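Local coordinates for protein terminal oxygenase component of carbazole (Janthinobacterium sp., PDB 7BUG) that forms the oxygenase component of carbazole 1,9a-dioxygenase, adding dioxygen at the angular and adjacent carbons of carbazole with a Rieske [2Fe-2S] cluster and a mononuclear iron, at residues 30-43 / 46-60. Sequence-based numbering, arbitrary orientation.
Sequences YPVMFSKEINEGEP and LKLLGENLLVNRIDG
Arg57 and Glu40 reach past each other to join the connection around 35-42 to strand 51-58 and the turn that follows it in the Rieske [2Fe-2S] domain, where 28-32 and 44-48 are the outermost strands of a six-stranded antiparallel sheet. The arginine extends with CG anti to its backbone N (chi1 -176°) and then bends at chi3, which turns the guanidinium edge-on to the loop's carbonyls. Ile38 O lies in the guanidinium plane and takes a nearly straight bond from Arg57 NE at 2.8 Å (167°), the donor standing above the carbonyl plane. NH2 bonds to Ser35 O, which Ile38 N approaches from the opposite face, while NH1 takes Gly60 O and a salt bridge to Glu128. Replacing Arg57 by an alanine would probably leave Ile38 O without its side-chain donor and Glu128 without the arginine's charge, so that the chain at 35-38 is held less firmly to the strand. Glu40 returns the grip: bent at chi2 (71°), its carboxylate uses both syn lone pairs on successive amides, OE2 on Asp59 N (2.6 Å) and OE1 on Gly60 N (3.0 Å). Gly41, whose positive phi suits the type II turn, donates its N to Arg57 O at 2.8 Å, and Pro43 lies alongside the Asn56 amide.

Apolar side chains meet between the outermost strands, whose segments 30-32 and 46-48 run nearly antiparallel with axes 9.3 Å apart at closest approach, too far for backbone pairing. Branched Val32 can touch two leucines at once, CG2 on Leu46 CD2 and CG1 on Leu48 CD2, while flexible Met33 curls its methyl onto Leu46. The Ile38 side chain crosses that of Val55 at about a right angle, CD1 resting on CG1. At the far end, Leu49 CD1 sits over the Tyr30 ring face in a CH-pi contact, 4.2 Å from the centroid.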
# COMPACT_ATOMS: atom_id res chain seq x y z
N TYR A 30 20.63 -10.24 19.69
CA TYR A 30 20.19 -8.85 19.46
C TYR A 30 19.50 -8.27 20.69
O TYR A 30 18.64 -8.93 21.26
CB TYR A 30 19.16 -8.81 18.32
CG TYR A 30 19.75 -9.16 16.99
CD1 TYR A 30 20.40 -8.22 16.22
CD2 TYR A 30 19.69 -10.45 16.51
CE1 TYR A 30 20.92 -8.54 14.97
CE2 TYR A 30 20.25 -10.80 15.29
CZ TYR A 30 20.85 -9.84 14.51
OH TYR A 30 21.38 -10.24 13.32
N PRO A 31 19.77 -7.02 21.02
CA PRO A 31 19.01 -6.33 22.06
C PRO A 31 17.67 -5.84 21.54
O PRO A 31 17.60 -5.42 20.39
CB PRO A 31 19.92 -5.19 22.48
CG PRO A 31 20.60 -4.81 21.22
CD PRO A 31 20.81 -6.12 20.48
N VAL A 32 16.62 -5.95 22.35
CA VAL A 32 15.27 -5.56 21.86
C VAL A 32 14.56 -4.63 22.82
O VAL A 32 13.60 -3.99 22.38
CB VAL A 32 14.43 -6.82 21.61
CG1 VAL A 32 15.04 -7.63 20.45
CG2 VAL A 32 14.28 -7.66 22.83
N MET A 33 14.97 -4.58 24.08
CA MET A 33 14.29 -3.71 25.08
C MET A 33 15.17 -3.68 26.32
O MET A 33 16.19 -4.37 26.36
CB MET A 33 12.91 -4.23 25.45
CG MET A 33 12.91 -5.49 26.21
SD MET A 33 11.20 -6.07 26.53
CE MET A 33 10.77 -6.66 24.91
N PHE A 34 14.83 -2.81 27.26
CA PHE A 34 15.55 -2.70 28.55
C PHE A 34 14.85 -3.58 29.58
O PHE A 34 13.67 -3.84 29.52
CB PHE A 34 15.67 -1.24 28.99
CG PHE A 34 16.52 -0.43 28.05
CD1 PHE A 34 17.89 -0.55 28.06
CD2 PHE A 34 15.92 0.38 27.11
CE1 PHE A 34 18.69 0.19 27.18
CE2 PHE A 34 16.71 1.13 26.25
CZ PHE A 34 18.08 0.99 26.24
N SER A 35 15.65 -4.16 30.46
CA SER A 35 15.18 -5.06 31.53
C SER A 35 14.01 -4.41 32.29
O SER A 35 13.03 -5.14 32.61
CB SER A 35 16.33 -5.32 32.44
OG SER A 35 17.33 -6.10 31.80
N LYS A 36 14.10 -3.11 32.53
CA LYS A 36 13.10 -2.39 33.41
C LYS A 36 11.78 -2.28 32.65
O LYS A 36 10.78 -1.92 33.25
CB LYS A 36 13.63 -1.01 33.77
CG LYS A 36 13.76 -0.06 32.58
CD LYS A 36 14.26 1.34 32.90
CE LYS A 36 15.26 1.38 34.03
NZ LYS A 36 15.72 2.77 34.23
N GLU A 37 11.76 -2.58 31.36
CA GLU A 37 10.53 -2.42 30.55
C GLU A 37 9.69 -3.67 30.57
O GLU A 37 8.62 -3.67 29.92
CB GLU A 37 10.87 -2.06 29.11
CG GLU A 37 11.55 -0.72 29.02
CD GLU A 37 11.91 -0.29 27.61
OE1 GLU A 37 12.60 -1.07 26.88
OE2 GLU A 37 11.51 0.85 27.24
N ILE A 38 10.20 -4.77 31.14
CA ILE A 38 9.45 -6.05 31.19
C ILE A 38 9.36 -6.46 32.66
O ILE A 38 10.39 -6.76 33.29
CB ILE A 38 9.96 -7.15 30.26
CG1 ILE A 38 9.23 -8.46 30.57
CG2 ILE A 38 11.46 -7.30 30.31
CD1 ILE A 38 9.08 -9.32 29.40
N ASN A 39 8.15 -6.35 33.19
CA ASN A 39 7.82 -6.68 34.59
C ASN A 39 7.44 -8.15 34.68
O ASN A 39 6.97 -8.74 33.71
CB ASN A 39 6.65 -5.84 35.13
CG ASN A 39 6.98 -4.38 35.37
OD1 ASN A 39 7.96 -4.05 36.04
ND2 ASN A 39 6.13 -3.50 34.87
N GLU A 40 7.53 -8.68 35.89
CA GLU A 40 7.04 -10.02 36.23
C GLU A 40 5.63 -10.24 35.66
O GLU A 40 4.67 -9.51 36.03
CB GLU A 40 7.05 -10.18 37.76
CG GLU A 40 6.66 -11.55 38.23
CD GLU A 40 7.68 -12.64 37.95
OE1 GLU A 40 8.88 -12.29 37.71
OE2 GLU A 40 7.30 -13.82 38.03
N GLY A 41 5.47 -11.33 34.92
CA GLY A 41 4.19 -11.80 34.40
C GLY A 41 3.49 -10.81 33.48
O GLY A 41 2.22 -10.92 33.38
N GLU A 42 4.23 -9.88 32.85
CA GLU A 42 3.65 -8.93 31.86
C GLU A 42 4.27 -9.23 30.49
O GLU A 42 5.21 -8.55 30.12
CB GLU A 42 3.89 -7.51 32.33
CG GLU A 42 3.17 -7.24 33.67
CD GLU A 42 3.45 -5.93 34.40
OE1 GLU A 42 3.72 -4.92 33.72
OE2 GLU A 42 3.37 -5.93 35.66
N PRO A 43 3.82 -10.25 29.74
CA PRO A 43 4.43 -10.58 28.44
C PRO A 43 4.40 -9.36 27.51
O PRO A 43 3.47 -8.57 27.54
CB PRO A 43 3.62 -11.73 27.87
CG PRO A 43 2.88 -12.31 29.06
CD PRO A 43 2.72 -11.17 30.04
N LEU A 46 7.09 -8.29 20.29
CA LEU A 46 7.99 -7.49 19.44
C LEU A 46 8.24 -8.31 18.18
O LEU A 46 7.93 -9.50 18.14
CB LEU A 46 9.25 -7.17 20.20
CG LEU A 46 10.06 -8.38 20.63
CD1 LEU A 46 11.18 -8.68 19.66
CD2 LEU A 46 10.61 -8.14 22.01
N LYS A 47 8.74 -7.64 17.17
CA LYS A 47 9.13 -8.31 15.91
C LYS A 47 10.65 -8.15 15.75
O LYS A 47 11.18 -7.03 15.82
CB LYS A 47 8.32 -7.73 14.75
CG LYS A 47 8.65 -8.46 13.46
CD LYS A 47 7.87 -7.92 12.25
CE LYS A 47 6.52 -8.55 12.19
NZ LYS A 47 5.80 -8.04 11.00
N LEU A 48 11.34 -9.27 15.49
CA LEU A 48 12.80 -9.34 15.37
C LEU A 48 13.14 -10.20 14.16
O LEU A 48 12.66 -11.35 14.08
CB LEU A 48 13.38 -9.91 16.65
CG LEU A 48 14.88 -10.09 16.67
CD1 LEU A 48 15.64 -8.80 16.40
CD2 LEU A 48 15.35 -10.73 17.96
N LEU A 49 13.91 -9.65 13.22
CA LEU A 49 14.29 -10.40 11.99
C LEU A 49 13.02 -10.88 11.28
O LEU A 49 13.03 -11.96 10.66
CB LEU A 49 15.25 -11.55 12.34
CG LEU A 49 16.74 -11.24 12.30
CD1 LEU A 49 17.15 -10.06 13.12
CD2 LEU A 49 17.55 -12.48 12.65
N GLY A 50 11.93 -10.13 11.39
CA GLY A 50 10.65 -10.41 10.73
C GLY A 50 9.75 -11.34 11.47
O GLY A 50 8.57 -11.55 11.05
N GLU A 51 10.20 -11.88 12.60
CA GLU A 51 9.42 -12.86 13.38
C GLU A 51 8.79 -12.17 14.60
O GLU A 51 9.48 -11.46 15.38
CB GLU A 51 10.33 -13.97 13.94
CG GLU A 51 11.16 -14.69 12.89
CD GLU A 51 11.88 -15.94 13.32
OE1 GLU A 51 11.49 -16.51 14.35
OE2 GLU A 51 12.78 -16.38 12.59
N ASN A 52 7.51 -12.47 14.80
CA ASN A 52 6.78 -11.93 15.98
C ASN A 52 7.12 -12.83 17.16
O ASN A 52 6.93 -14.06 17.05
CB ASN A 52 5.25 -11.91 15.82
CG ASN A 52 4.81 -10.90 14.77
OD1 ASN A 52 5.24 -9.74 14.83
ND2 ASN A 52 4.03 -11.33 13.81
N LEU A 53 7.58 -12.23 18.25
CA LEU A 53 7.99 -12.94 19.46
C LEU A 53 7.25 -12.41 20.68
O LEU A 53 6.84 -11.20 20.73
CB LEU A 53 9.48 -12.73 19.69
CG LEU A 53 10.41 -13.10 18.53
CD1 LEU A 53 11.86 -12.84 18.87
CD2 LEU A 53 10.20 -14.52 18.06
N LEU A 54 7.14 -13.28 21.66
CA LEU A 54 6.61 -12.92 22.99
C LEU A 54 7.72 -13.13 24.00
O LEU A 54 8.41 -14.18 23.93
CB LEU A 54 5.46 -13.83 23.38
CG LEU A 54 4.06 -13.34 23.13
CD1 LEU A 54 3.11 -14.40 23.64
CD2 LEU A 54 3.77 -12.00 23.83
N VAL A 55 7.91 -12.16 24.86
CA VAL A 55 8.88 -12.26 25.98
C VAL A 55 8.09 -12.14 27.27
O VAL A 55 7.26 -11.25 27.40
CB VAL A 55 10.00 -11.22 25.88
CG1 VAL A 55 10.96 -11.37 27.03
CG2 VAL A 55 10.73 -11.31 24.56
N ASN A 56 8.42 -12.99 28.23
CA ASN A 56 7.79 -12.93 29.57
C ASN A 56 8.87 -13.02 30.65
O ASN A 56 9.93 -13.56 30.37
CB ASN A 56 6.79 -14.06 29.77
CG ASN A 56 5.77 -13.78 30.87
OD1 ASN A 56 5.71 -12.67 31.40
ND2 ASN A 56 4.92 -14.76 31.19
N ARG A 57 8.58 -12.44 31.80
CA ARG A 57 9.46 -12.57 32.98
C ARG A 57 8.71 -13.43 33.99
O ARG A 57 7.58 -13.03 34.38
CB ARG A 57 9.87 -11.20 33.53
CG ARG A 57 10.84 -11.34 34.70
CD ARG A 57 11.13 -9.97 35.24
NE ARG A 57 11.76 -9.01 34.34
CZ ARG A 57 13.05 -8.99 34.02
NH1 ARG A 57 13.85 -9.96 34.39
NH2 ARG A 57 13.53 -8.03 33.24
N ILE A 58 9.31 -14.54 34.40
CA ILE A 58 8.62 -15.53 35.29
C ILE A 58 9.65 -15.83 36.38
O ILE A 58 10.70 -16.41 36.07
CB ILE A 58 8.18 -16.77 34.55
CG1 ILE A 58 7.26 -16.44 33.37
CG2 ILE A 58 7.48 -17.72 35.50
CD1 ILE A 58 7.12 -17.57 32.41
N ASP A 59 9.27 -15.49 37.61
CA ASP A 59 10.18 -15.60 38.78
C ASP A 59 11.51 -14.93 38.46
O ASP A 59 12.55 -15.51 38.81
CB ASP A 59 10.35 -17.05 39.18
CG ASP A 59 9.14 -17.66 39.89
OD1 ASP A 59 8.37 -16.91 40.52
OD2 ASP A 59 8.99 -18.87 39.73
N GLY A 60 11.46 -13.80 37.75
CA GLY A 60 12.62 -12.94 37.45
C GLY A 60 13.36 -13.36 36.18
O GLY A 60 14.14 -12.55 35.71